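Local coordinates for protein T cell receptor mu chain (Monodelphis domestica, PDB 7L15) that pairs with a gamma chain to form the marsupial gamma mu T cell receptor and probably contributes to antigen recognition through its immunoglobulin variable domain, at residues P12-L17 with C105-G110; P130-P135 with N155-E160. One frame throughout, in Å; residues are numbered along the deposited sequence.

Contact 1 of 2, residues P12-L17 with C105-G110; sequences PLEKTL and CARRVG
Arg107 reaches across to Thr16 and Glu14, a worked example of a long side chain that packs through its aliphatic part and binds through its head. Arg107 CB lies 3.9 Å from CG2 of Thr16. With CG anti to the backbone N (chi1 173°) and the chain extended as far as NE, the side chain is a nearly straight arm, and CD of Arg107 comes 3.7 Å from the same Thr16 CG2. Beyond NE the guanidinium offers its edge. NH1 of Arg107 donates to Thr16 OG1 at 2.8 Å, the oxygen lying close to the guanidinium plane, and there is also a weak bond (3.0 Å) from NH1 of Arg107 to OE2 of Glu14. NH2 of Arg107 completes the salt bridge, with OE1 of Glu14 at 2.9 Å. This is no flat fork: carboxylate and guanidinium planes are 68° apart, and NH2 meets OE1 from above the carboxylate plane.

Arg107 belongs to strand 101-109, the F strand of the V-set immunoglobulin domain, two residues beyond Cys105, whose disulfide to Cys36 ties the two faces of the sandwich together. The strand here leads into the loop that corresponds to CDR3, while residues 12-17 form the extended lead-in to strand 17-27. Glu14 and Arg107 both also touch Phe41, in a loop of the same domain. Farther along the strand, Val109 adds a looser apolar neighbour, its CG2 lying 4.0 Å from OG1 of Thr16.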
ATOM      1  N   PRO A  12      28.570   3.567 -24.098  1.00 57.57           N
ATOM      2  CA  PRO A  12      28.859   2.168 -23.782  1.00 59.30           C
ATOM      3  C   PRO A  12      27.855   1.258 -24.469  1.00 53.69           C
ATOM      4  O   PRO A  12      26.659   1.551 -24.533  1.00 49.42           O
ATOM      5  CB  PRO A  12      28.740   2.108 -22.252  1.00 60.50           C
ATOM      6  CG  PRO A  12      27.954   3.301 -21.874  1.00 62.51           C
ATOM      7  CD  PRO A  12      28.266   4.356 -22.895  1.00 66.04           C
ATOM      8  N   LEU A  13      28.368   0.165 -25.016  1.00 55.52           N
ATOM      9  CA  LEU A  13      27.535  -0.856 -25.633  1.00 57.62           C
ATOM     10  C   LEU A  13      27.037  -1.763 -24.518  1.00 46.64           C
ATOM     11  O   LEU A  13      27.792  -2.569 -23.972  1.00 45.31           O
ATOM     12  CB  LEU A  13      28.328  -1.630 -26.678  1.00 59.28           C
ATOM     13  CG  LEU A  13      27.533  -2.537 -27.619  1.00 64.15           C
ATOM     14  CD1 LEU A  13      26.889  -1.731 -28.735  1.00 66.96           C
ATOM     15  CD2 LEU A  13      28.414  -3.637 -28.190  1.00 56.46           C
ATOM     16  N   GLU A  14      25.765  -1.633 -24.163  1.00 38.82           N
ATOM     17  CA  GLU A  14      25.263  -2.392 -23.029  1.00 51.85           C
ATOM     18  C   GLU A  14      23.745  -2.338 -23.023  1.00 51.39           C
ATOM     19  O   GLU A  14      23.147  -1.353 -23.459  1.00 51.74           O
ATOM     20  CB  GLU A  14      25.807  -1.848 -21.693  1.00 50.45           C
ATOM     21  CG  GLU A  14      25.298  -0.450 -21.315  1.00 51.67           C
ATOM     22  CD  GLU A  14      25.830   0.057 -19.967  1.00 63.28           C
ATOM     23  OE1 GLU A  14      26.864  -0.486 -19.482  1.00 60.24           O
ATOM     24  OE2 GLU A  14      25.212   1.007 -19.411  1.00 60.66           O
ATOM     25  N   LYS A  15      23.137  -3.414 -22.536  1.00 51.73           N
ATOM     26  CA  LYS A  15      21.732  -3.433 -22.154  1.00 54.58           C
ATOM     27  C   LYS A  15      21.650  -3.913 -20.709  1.00 55.21           C
ATOM     28  O   LYS A  15      22.441  -4.763 -20.289  1.00 58.64           O
ATOM     29  CB  LYS A  15      20.916  -4.346 -23.077  1.00 51.55           C
ATOM     30  N   THR A  16      20.729  -3.347 -19.931  1.00 44.76           N
ATOM     31  CA  THR A  16      20.585  -3.723 -18.521  1.00 45.43           C
ATOM     32  C   THR A  16      19.480  -4.765 -18.401  1.00 41.38           C
ATOM     33  O   THR A  16      18.297  -4.432 -18.416  1.00 42.71           O
ATOM     34  CB  THR A  16      20.282  -2.509 -17.654  1.00 42.69           C
ATOM     35  OG1 THR A  16      21.336  -1.553 -17.786  1.00 52.23           O
ATOM     36  CG2 THR A  16      20.141  -2.934 -16.202  1.00 43.50           C
ATOM     37  N   LEU A  17      19.864  -6.031 -18.285  1.00 45.26           N
ATOM     38  CA  LEU A  17      18.924  -7.129 -18.109  1.00 39.03           C
ATOM     39  C   LEU A  17      19.037  -7.625 -16.671  1.00 46.44           C
ATOM     40  O   LEU A  17      20.130  -7.986 -16.214  1.00 41.30           O
ATOM     41  CB  LEU A  17      19.217  -8.259 -19.100  1.00 42.84           C
ATOM     42  CG  LEU A  17      19.437  -7.818 -20.549  1.00 49.22           C
ATOM     43  CD1 LEU A  17      19.857  -9.004 -21.425  1.00 47.21           C
ATOM     44  CD2 LEU A  17      18.182  -7.122 -21.087  1.00 43.43           C
ATOM     45  N   CYS A 105      15.342  -5.879  -8.163  1.00 43.77           N
ATOM     46  CA  CYS A 105      16.739  -5.579  -8.418  1.00 43.83           C
ATOM     47  C   CYS A 105      16.843  -4.288  -9.236  1.00 42.94           C
ATOM     48  O   CYS A 105      16.039  -4.047 -10.141  1.00 44.43           O
ATOM     49  CB  CYS A 105      17.329  -6.763  -9.177  1.00 47.35           C
ATOM     50  SG  CYS A 105      19.075  -6.876  -9.555  1.00 63.59           S
ATOM     51  N   ALA A 106      17.820  -3.447  -8.914  1.00 39.64           N
ATOM     52  CA  ALA A 106      17.978  -2.173  -9.612  1.00 41.07           C
ATOM     53  C   ALA A 106      19.443  -1.913  -9.941  1.00 44.17           C
ATOM     54  O   ALA A 106      20.325  -2.258  -9.155  1.00 51.72           O
ATOM     55  CB  ALA A 106      17.433  -0.999  -8.777  1.00 36.77           C
ATOM     56  N   ARG A 107      19.693  -1.283 -11.095  1.00 41.93           N
ATOM     57  CA  ARG A 107      21.020  -0.848 -11.502  1.00 42.82           C
ATOM     58  C   ARG A 107      21.019   0.662 -11.680  1.00 49.49           C
ATOM     59  O   ARG A 107      20.141   1.213 -12.355  1.00 47.50           O
ATOM     60  CB  ARG A 107      21.474  -1.518 -12.812  1.00 40.28           C
ATOM     61  CG  ARG A 107      22.819  -0.954 -13.359  1.00 40.39           C
ATOM     62  CD  ARG A 107      23.272  -1.601 -14.682  1.00 43.65           C
ATOM     63  NE  ARG A 107      24.603  -1.154 -15.126  1.00 44.09           N
ATOM     64  CZ  ARG A 107      24.896  -0.742 -16.365  1.00 52.25           C
ATOM     65  NH1 ARG A 107      23.964  -0.718 -17.313  1.00 46.91           N
ATOM     66  NH2 ARG A 107      26.143  -0.373 -16.669  1.00 51.52           N
ATOM     67  N   ARG A 108      22.010   1.324 -11.095  1.00 49.61           N
ATOM     68  CA  ARG A 108      22.183   2.752 -11.301  1.00 54.07           C
ATOM     69  C   ARG A 108      22.906   2.983 -12.623  1.00 51.52           C
ATOM     70  O   ARG A 108      23.936   2.358 -12.887  1.00 47.94           O
ATOM     71  CB  ARG A 108      22.957   3.367 -10.131  1.00 56.54           C
ATOM     72  CG  ARG A 108      23.236   4.849 -10.312  1.00 53.98           C
ATOM     73  CD  ARG A 108      23.778   5.462  -9.024  1.00 56.31           C
ATOM     74  NE  ARG A 108      23.891   6.900  -9.187  1.00 65.72           N
ATOM     75  CZ  ARG A 108      23.729   7.785  -8.212  1.00 62.43           C
ATOM     76  NH1 ARG A 108      23.435   7.382  -6.980  1.00 56.12           N
ATOM     77  NH2 ARG A 108      23.839   9.076  -8.485  1.00 61.73           N
ATOM     78  N   VAL A 109      22.339   3.849 -13.463  1.00 51.09           N
ATOM     79  CA  VAL A 109      22.802   4.082 -14.830  1.00 50.54           C
ATOM     80  C   VAL A 109      22.797   5.583 -15.098  1.00 58.61           C
ATOM     81  O   VAL A 109      21.819   6.265 -14.784  1.00 61.73           O
ATOM     82  CB  VAL A 109      21.910   3.349 -15.855  1.00 53.78           C
ATOM     83  CG1 VAL A 109      22.190   3.821 -17.264  1.00 48.53           C
ATOM     84  CG2 VAL A 109      22.099   1.834 -15.742  1.00 50.56           C
ATOM     85  N   GLY A 110      23.880   6.100 -15.666  1.00 62.89           N
ATOM     86  CA  GLY A 110      23.899   7.485 -16.106  1.00 68.07           C
ATOM     87  C   GLY A 110      25.304   8.062 -16.041  1.00 72.42           C
ATOM     88  O   GLY A 110      26.286   7.330 -15.993  1.00 68.23           O
TER

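Contact 2 of 2, residues P130-P135 with N155-E160; sequences PRPAAP and NFYPKE
The backbones of the two segments come nearest at Pro135 and Tyr157, whose CA atoms are 5.2 Å apart, and there CA of Pro135 makes a CA-H...O contact of 3.3 Å with the carbonyl O of Tyr157. From this point the bend of residues 130-135 curves around one side chain, that of Tyr157. A chi1 of -173° swings the ring of Tyr157 away from its own backbone N and into the bend, and it is the backbone of the bend, more than its side chains, that receives it. The O of Ala133 approaches CD2 of Tyr157 obliquely at 3.4 Å. At the tip, the phenol OH of Tyr157 presses against Pro132, 3.1 Å from CA and 3.5 Å from CB, the proline and the tyrosine side chains meeting at a slant.

Residues 155-160 run from the end of strand 148-156 of the C1-set domain, where the chain turns a corner at Asn155, into the following loop and carry the Asn-Phe-Tyr-Pro sequence familiar from immunoglobulin constant domains, while residues 130-135 link the variable domain to the constant one. The peptide bond before Pro158 is cis, and this turns the proline back on its neighbour: Pro158 CB stands 4.0 Å above the Tyr157 ring, over its centre. Just upstream, a G1 beta bulge sets Asn155 and Phe156 together opposite Tyr187 of the neighbouring strand. Pro130 is buried and rests on that same Tyr187, whereas Tyr157 itself has a backbone hydrogen bond to Leu136, the residue next to Pro135.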
ATOM      1  N   PRO A 130       1.691 -15.352   8.762  1.00 42.38           N
ATOM      2  CA  PRO A 130       2.069 -15.729  10.126  1.00 44.29           C
ATOM      3  C   PRO A 130       2.592 -17.153  10.194  1.00 46.67           C
ATOM      4  O   PRO A 130       2.203 -18.029   9.415  1.00 43.54           O
ATOM      5  CB  PRO A 130       0.765 -15.582  10.922  1.00 40.01           C
ATOM      6  CG  PRO A 130      -0.289 -15.153   9.940  1.00 44.96           C
ATOM      7  CD  PRO A 130       0.386 -14.672   8.714  1.00 39.88           C
ATOM      8  N   ARG A 131       3.503 -17.379  11.128  1.00 41.01           N
ATOM      9  CA  ARG A 131       4.000 -18.726  11.304  1.00 51.52           C
ATOM     10  C   ARG A 131       2.915 -19.564  11.977  1.00 45.11           C
ATOM     11  O   ARG A 131       2.174 -19.054  12.823  1.00 43.04           O
ATOM     12  CB  ARG A 131       5.307 -18.743  12.093  1.00 50.28           C
ATOM     13  CG  ARG A 131       5.191 -18.900  13.560  1.00 61.41           C
ATOM     14  CD  ARG A 131       5.867 -17.733  14.253  1.00 72.81           C
ATOM     15  NE  ARG A 131       7.321 -17.850  14.270  1.00 78.42           N
ATOM     16  CZ  ARG A 131       8.143 -16.807  14.350  1.00 81.69           C
ATOM     17  NH1 ARG A 131       7.645 -15.576  14.392  1.00 76.68           N
ATOM     18  NH2 ARG A 131       9.460 -16.991  14.372  1.00 82.15           N
ATOM     19  N   PRO A 132       2.749 -20.823  11.570  1.00 43.44           N
ATOM     20  CA  PRO A 132       1.703 -21.655  12.165  1.00 44.68           C
ATOM     21  C   PRO A 132       1.903 -21.804  13.664  1.00 42.38           C
ATOM     22  O   PRO A 132       3.019 -21.724  14.189  1.00 49.39           O
ATOM     23  CB  PRO A 132       1.860 -22.992  11.433  1.00 52.03           C
ATOM     24  CG  PRO A 132       2.469 -22.613  10.106  1.00 46.62           C
ATOM     25  CD  PRO A 132       3.446 -21.528  10.484  1.00 43.59           C
ATOM     26  N   ALA A 133       0.789 -21.969  14.357  1.00 36.65           N
ATOM     27  CA  ALA A 133       0.784 -22.150  15.797  1.00 38.22           C
ATOM     28  C   ALA A 133      -0.529 -22.827  16.135  1.00 41.65           C
ATOM     29  O   ALA A 133      -1.324 -23.138  15.241  1.00 42.56           O
ATOM     30  CB  ALA A 133       0.987 -20.816  16.521  1.00 43.25           C
ATOM     31  N   ALA A 134      -0.747 -23.070  17.422  1.00 35.23           N
ATOM     32  CA  ALA A 134      -1.871 -23.902  17.830  1.00 31.49           C
ATOM     33  C   ALA A 134      -3.181 -23.324  17.298  1.00 43.01           C
ATOM     34  O   ALA A 134      -3.357 -22.103  17.274  1.00 41.11           O
ATOM     35  CB  ALA A 134      -1.938 -24.026  19.356  1.00 33.53           C
ATOM     36  N   PRO A 135      -4.109 -24.172  16.863  1.00 51.72           N
ATOM     37  CA  PRO A 135      -5.423 -23.685  16.420  1.00 53.50           C
ATOM     38  C   PRO A 135      -6.090 -22.863  17.506  1.00 47.86           C
ATOM     39  O   PRO A 135      -5.927 -23.124  18.693  1.00 41.55           O
ATOM     40  CB  PRO A 135      -6.200 -24.978  16.149  1.00 54.70           C
ATOM     41  CG  PRO A 135      -5.526 -25.996  17.046  1.00 55.33           C
ATOM     42  CD  PRO A 135      -4.067 -25.645  16.945  1.00 51.07           C
ATOM     43  N   ASN A 155      -9.250 -13.063  16.534  1.00 58.12           N
ATOM     44  CA  ASN A 155      -8.162 -13.914  16.983  1.00 55.83           C
ATOM     45  C   ASN A 155      -8.514 -15.381  16.767  1.00 45.61           C
ATOM     46  O   ASN A 155      -8.964 -16.097  17.672  1.00 49.98           O
ATOM     47  CB  ASN A 155      -7.812 -13.563  18.429  1.00 55.33           C
ATOM     48  CG  ASN A 155      -7.506 -12.067  18.589  1.00 58.58           C
ATOM     49  OD1 ASN A 155      -8.076 -11.387  19.447  1.00 66.92           O
ATOM     50  ND2 ASN A 155      -6.625 -11.552  17.740  1.00 48.08           N
ATOM     51  N   PHE A 156      -8.339 -15.813  15.527  1.00 37.13           N
ATOM     52  CA  PHE A 156      -8.475 -17.206  15.162  1.00 39.96           C
ATOM     53  C   PHE A 156      -7.277 -17.617  14.330  1.00 42.22           C
ATOM     54  O   PHE A 156      -6.595 -16.789  13.727  1.00 46.76           O
ATOM     55  CB  PHE A 156      -9.774 -17.471  14.401  1.00 33.69           C
ATOM     56  CG  PHE A 156     -10.009 -16.562  13.231  1.00 32.78           C
ATOM     57  CD1 PHE A 156     -10.561 -15.302  13.418  1.00 34.67           C
ATOM     58  CD2 PHE A 156      -9.720 -16.982  11.941  1.00 32.47           C
ATOM     59  CE1 PHE A 156     -10.799 -14.470  12.337  1.00 34.94           C
ATOM     60  CE2 PHE A 156      -9.958 -16.158  10.851  1.00 37.90           C
ATOM     61  CZ  PHE A 156     -10.491 -14.897  11.050  1.00 40.84           C
ATOM     62  N   TYR A 157      -7.025 -18.915  14.312  1.00 41.93           N
ATOM     63  CA  TYR A 157      -5.976 -19.462  13.513  1.00 33.51           C
ATOM     64  C   TYR A 157      -6.391 -20.914  13.323  1.00 38.67           C
ATOM     65  O   TYR A 157      -6.856 -21.533  14.292  1.00 39.76           O
ATOM     66  CB  TYR A 157      -4.597 -19.363  14.179  1.00 32.88           C
ATOM     67  CG  TYR A 157      -3.545 -19.816  13.196  1.00 46.61           C
ATOM     68  CD1 TYR A 157      -3.053 -18.934  12.234  1.00 42.05           C
ATOM     69  CD2 TYR A 157      -3.108 -21.140  13.167  1.00 37.51           C
ATOM     70  CE1 TYR A 157      -2.128 -19.347  11.281  1.00 39.02           C
ATOM     71  CE2 TYR A 157      -2.165 -21.568  12.201  1.00 40.04           C
ATOM     72  CZ  TYR A 157      -1.684 -20.655  11.270  1.00 40.37           C
ATOM     73  OH  TYR A 157      -0.767 -21.045  10.318  1.00 48.89           O
ATOM     74  N   PRO A 158      -6.253 -21.487  12.111  1.00 38.01           N
ATOM     75  CA  PRO A 158      -5.812 -20.868  10.855  1.00 38.93           C
ATOM     76  C   PRO A 158      -6.896 -19.948  10.247  1.00 41.25           C
ATOM     77  O   PRO A 158      -7.991 -19.809  10.811  1.00 38.75           O
ATOM     78  CB  PRO A 158      -5.538 -22.085   9.945  1.00 36.46           C
ATOM     79  CG  PRO A 158      -6.550 -23.109  10.417  1.00 46.30           C
ATOM     80  CD  PRO A 158      -6.662 -22.893  11.913  1.00 44.95           C
ATOM     81  N   LYS A 159      -6.601 -19.364   9.084  1.00 43.36           N
ATOM     82  CA  LYS A 159      -7.415 -18.279   8.538  1.00 42.47           C
ATOM     83  C   LYS A 159      -8.719 -18.755   7.913  1.00 43.97           C
ATOM     84  O   LYS A 159      -9.636 -17.943   7.765  1.00 44.05           O
ATOM     85  CB  LYS A 159      -6.624 -17.483   7.478  1.00 45.49           C
ATOM     86  CG  LYS A 159      -6.495 -18.203   6.143  1.00 39.82           C
ATOM     87  CD  LYS A 159      -5.530 -17.517   5.185  1.00 55.87           C
ATOM     88  CE  LYS A 159      -4.149 -18.133   5.269  1.00 67.14           C
ATOM     89  NZ  LYS A 159      -3.462 -18.192   3.944  1.00 69.83           N
ATOM     90  N   GLU A 160      -8.820 -20.020   7.512  1.00 37.00           N
ATOM     91  CA  GLU A 160     -10.032 -20.490   6.850  1.00 41.19           C
ATOM     92  C   GLU A 160     -11.207 -20.450   7.828  1.00 47.67           C
ATOM     93  O   GLU A 160     -11.129 -21.003   8.937  1.00 42.64           O
ATOM     94  CB  GLU A 160      -9.838 -21.903   6.293  1.00 44.24           C
ATOM     95  CG  GLU A 160      -8.827 -21.995   5.151  1.00 58.47           C
ATOM     96  CD  GLU A 160      -7.382 -21.926   5.630  1.00 60.95           C
ATOM     97  OE1 GLU A 160      -7.139 -22.234   6.812  1.00 57.43           O
ATOM     98  OE2 GLU A 160      -6.496 -21.556   4.825  1.00 65.17           O
TER

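From the N terminus the chain first passes through residues 12-17 and runs on through most of the variable domain before strand 101-109 returns to close contact 1. That long loop is complete before contact 2 opens, so the two are in series and neither nest nor cross. After strands 117-120 and 124-129 finish the variable domain, the linker 130-135 begins contact 2, and strands 139-145 and 148-156 bring the chain back at 155-160 to close a short loop. Contact 1 thus ties the N-terminal lead-in to the variable domain; contact 2 ties the interdomain linker to the constant domain. Their centres lie 44 Å apart, on opposite sides of the chain's centre.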